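Local structure of CDGSH iron-sulfur domain-containing protein 3, mitochondrial (Homo sapiens, 6AVJ) at residues Thr68-Pro72 with Tyr73-Thr77. The protein binds two [2Fe-2S] clusters as a monomer, can pass them to apoferredoxins, and contributes to mitochondrial iron and reactive oxygen homeostasis. The protein carries 2 engineered substitutions. Sequence-based numbering, arbitrary orientation.
With FES (Fe2/s2 (inorganic) cluster), chain E.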
loop_
_atom_site.group_PDB
_atom_site.type_symbol
_atom_site.label_atom_id
_atom_site.label_comp_id
_atom_site.label_asym_id
_atom_site.label_seq_id
_atom_site.Cartn_x
_atom_site.Cartn_y
_atom_site.Cartn_z
ATOM N N THR A 68 -7.275 -1.023 2.956
ATOM C CA THR A 68 -7.702 -2.422 2.984
ATOM C C THR A 68 -7.788 -2.954 4.432
ATOM O O THR A 68 -7.004 -2.585 5.311
ATOM C CB THR A 68 -6.733 -3.294 2.198
ATOM O OG1 THR A 68 -7.159 -4.664 2.334
ATOM C CG2 THR A 68 -5.296 -3.146 2.741
ATOM N N GLN A 69 -8.704 -3.891 4.662
ATOM C CA GLN A 69 -8.791 -4.572 5.940
ATOM C C GLN A 69 -7.932 -5.823 5.978
ATOM O O GLN A 69 -7.807 -6.410 7.051
ATOM C CB GLN A 69 -10.266 -4.915 6.265
ATOM C CG GLN A 69 -11.155 -3.653 6.537
ATOM C CD GLN A 69 -11.047 -3.135 7.983
ATOM O OE1 GLN A 69 -10.619 -3.862 8.919
ATOM N NE2 GLN A 69 -11.413 -1.870 8.166
ATOM N N ARG A 70 -7.294 -6.175 4.868
ATOM C CA ARG A 70 -6.415 -7.337 4.806
ATOM C C ARG A 70 -5.058 -6.969 4.172
ATOM O O ARG A 70 -4.674 -7.521 3.148
ATOM C CB ARG A 70 -7.103 -8.470 4.034
ATOM C CG ARG A 70 -8.476 -8.833 4.589
ATOM C CD ARG A 70 -9.107 -10.038 3.912
ATOM N NE ARG A 70 -10.233 -10.547 4.693
ATOM C CZ ARG A 70 -11.135 -11.415 4.243
ATOM N NH1 ARG A 70 -11.053 -11.884 3.006
ATOM N NH2 ARG A 70 -12.124 -11.809 5.031
ATOM N N PRO A 71 -4.336 -6.031 4.784
ATOM C CA PRO A 71 -3.054 -5.612 4.239
ATOM C C PRO A 71 -2.093 -6.776 4.171
ATOM O O PRO A 71 -2.063 -7.625 5.076
ATOM C CB PRO A 71 -2.577 -4.562 5.251
ATOM C CG PRO A 71 -3.220 -5.007 6.519
ATOM C CD PRO A 71 -4.564 -5.460 6.119
ATOM N N PRO A 72 -1.209 -6.807 3.157
ATOM C CA PRO A 72 -0.965 -5.758 2.137
ATOM C C PRO A 72 -1.927 -5.803 0.924
ATOM O O PRO A 72 -1.768 -5.030 -0.022
ATOM C CB PRO A 72 0.447 -6.088 1.696
ATOM C CG PRO A 72 0.421 -7.566 1.687
ATOM C CD PRO A 72 -0.242 -7.895 3.007
ATOM N N TYR A 73 -2.879 -6.731 0.925
ATOM C CA TYR A 73 -3.625 -7.054 -0.287
ATOM C C TYR A 73 -4.854 -6.156 -0.432
ATOM O O TYR A 73 -5.478 -5.755 0.557
ATOM C CB TYR A 73 -4.100 -8.511 -0.275
ATOM C CG TYR A 73 -2.956 -9.477 -0.091
ATOM C CD1 TYR A 73 -2.091 -9.694 -1.119
ATOM C CD2 TYR A 73 -2.720 -10.117 1.130
ATOM C CE1 TYR A 73 -1.024 -10.568 -1.004
ATOM C CE2 TYR A 73 -1.605 -11.007 1.271
ATOM C CZ TYR A 73 -0.775 -11.208 0.169
ATOM O OH TYR A 73 0.325 -12.052 0.195
ATOM N N CYS A 74 -5.218 -5.920 -1.681
ATOM C CA CYS A 74 -6.473 -5.247 -2.026
ATOM C C CYS A 74 -7.625 -6.135 -1.595
ATOM O O CYS A 74 -7.637 -7.329 -1.898
ATOM C CB CYS A 74 -6.567 -5.015 -3.541
ATOM S SG CYS A 74 -8.102 -4.204 -4.070
ATOM N N ASP A 75 -8.559 -5.582 -0.846
ATOM C CA ASP A 75 -9.757 -6.334 -0.502
ATOM C C ASP A 75 -10.997 -5.655 -1.052
ATOM O O ASP A 75 -12.102 -5.948 -0.596
ATOM C CB ASP A 75 -9.871 -6.542 1.010
ATOM C CG ASP A 75 -10.229 -5.276 1.767
ATOM O OD1 ASP A 75 -10.301 -4.166 1.167
ATOM O OD2 ASP A 75 -10.422 -5.377 3.007
ATOM N N GLY A 76 -10.843 -4.706 -1.973
ATOM C CA GLY A 76 -11.995 -4.088 -2.592
ATOM C C GLY A 76 -12.600 -2.932 -1.815
ATOM O O GLY A 76 -13.592 -2.349 -2.276
ATOM N N THR A 77 -12.018 -2.578 -0.669
ATOM C CA THR A 77 -12.400 -1.347 0.033
ATOM C C THR A 77 -12.280 -0.138 -0.889
ATOM O O THR A 77 -13.093 0.786 -0.808
ATOM C CB THR A 77 -11.535 -1.154 1.292
ATOM O OG1 THR A 77 -11.708 -2.262 2.154
ATOM C CG2 THR A 77 -11.938 0.093 2.088
HETATM FE FE1 FES E . -8.133 -2.039 -3.157
HETATM FE FE2 FES E . -6.859 -0.484 -1.247
HETATM S S1 FES E . -6.489 -0.562 -3.439
HETATM S S2 FES E . -8.434 -2.009 -0.971
#
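D75 reaches back across the loop 68-77 to Q69 and T68, in the cluster-binding segment of the second CDGSH-type motif. D75 CB lies 3.6 Å from T68 OG1. With chi1 at 72°, CG sits between the backbone N and the carbonyl carbon, which directs the carboxylate at residues 68-69. D75 OD2 accepts the Q69 backbone N-H at 2.8 Å, the donor standing above the carboxylate plane, while Q69 CB lies close to the same oxygen. D75 OD1 takes two bonds from T77: its backbone N, forming an Asx turn, and OG1 at 2.6 Å on the syn side. T68 OG1 donates to Y73 O at 2.7 Å, almost in line with the C=O bond, and accepts from R70 N in an ST turn. Farther round the bend, Y73 N bonds to R70 O, and after the cis peptide bond preceding P72 the proline CG rests over the Y73 ring centre, 4.0 Å from the centroid, a CH-pi contact. An alanine in place of D75 would probably leave Q69 N without OD2 and both T77 donors without OD1, untying the loop's two halves beside the cluster. C74 SG ligates an iron of the cluster, as does SG of the engineered C78. With D75 OD1 3.6 Å from cluster S2, the carboxylate could add negative charge beside the sulfide, an effect its three donors would partly offset.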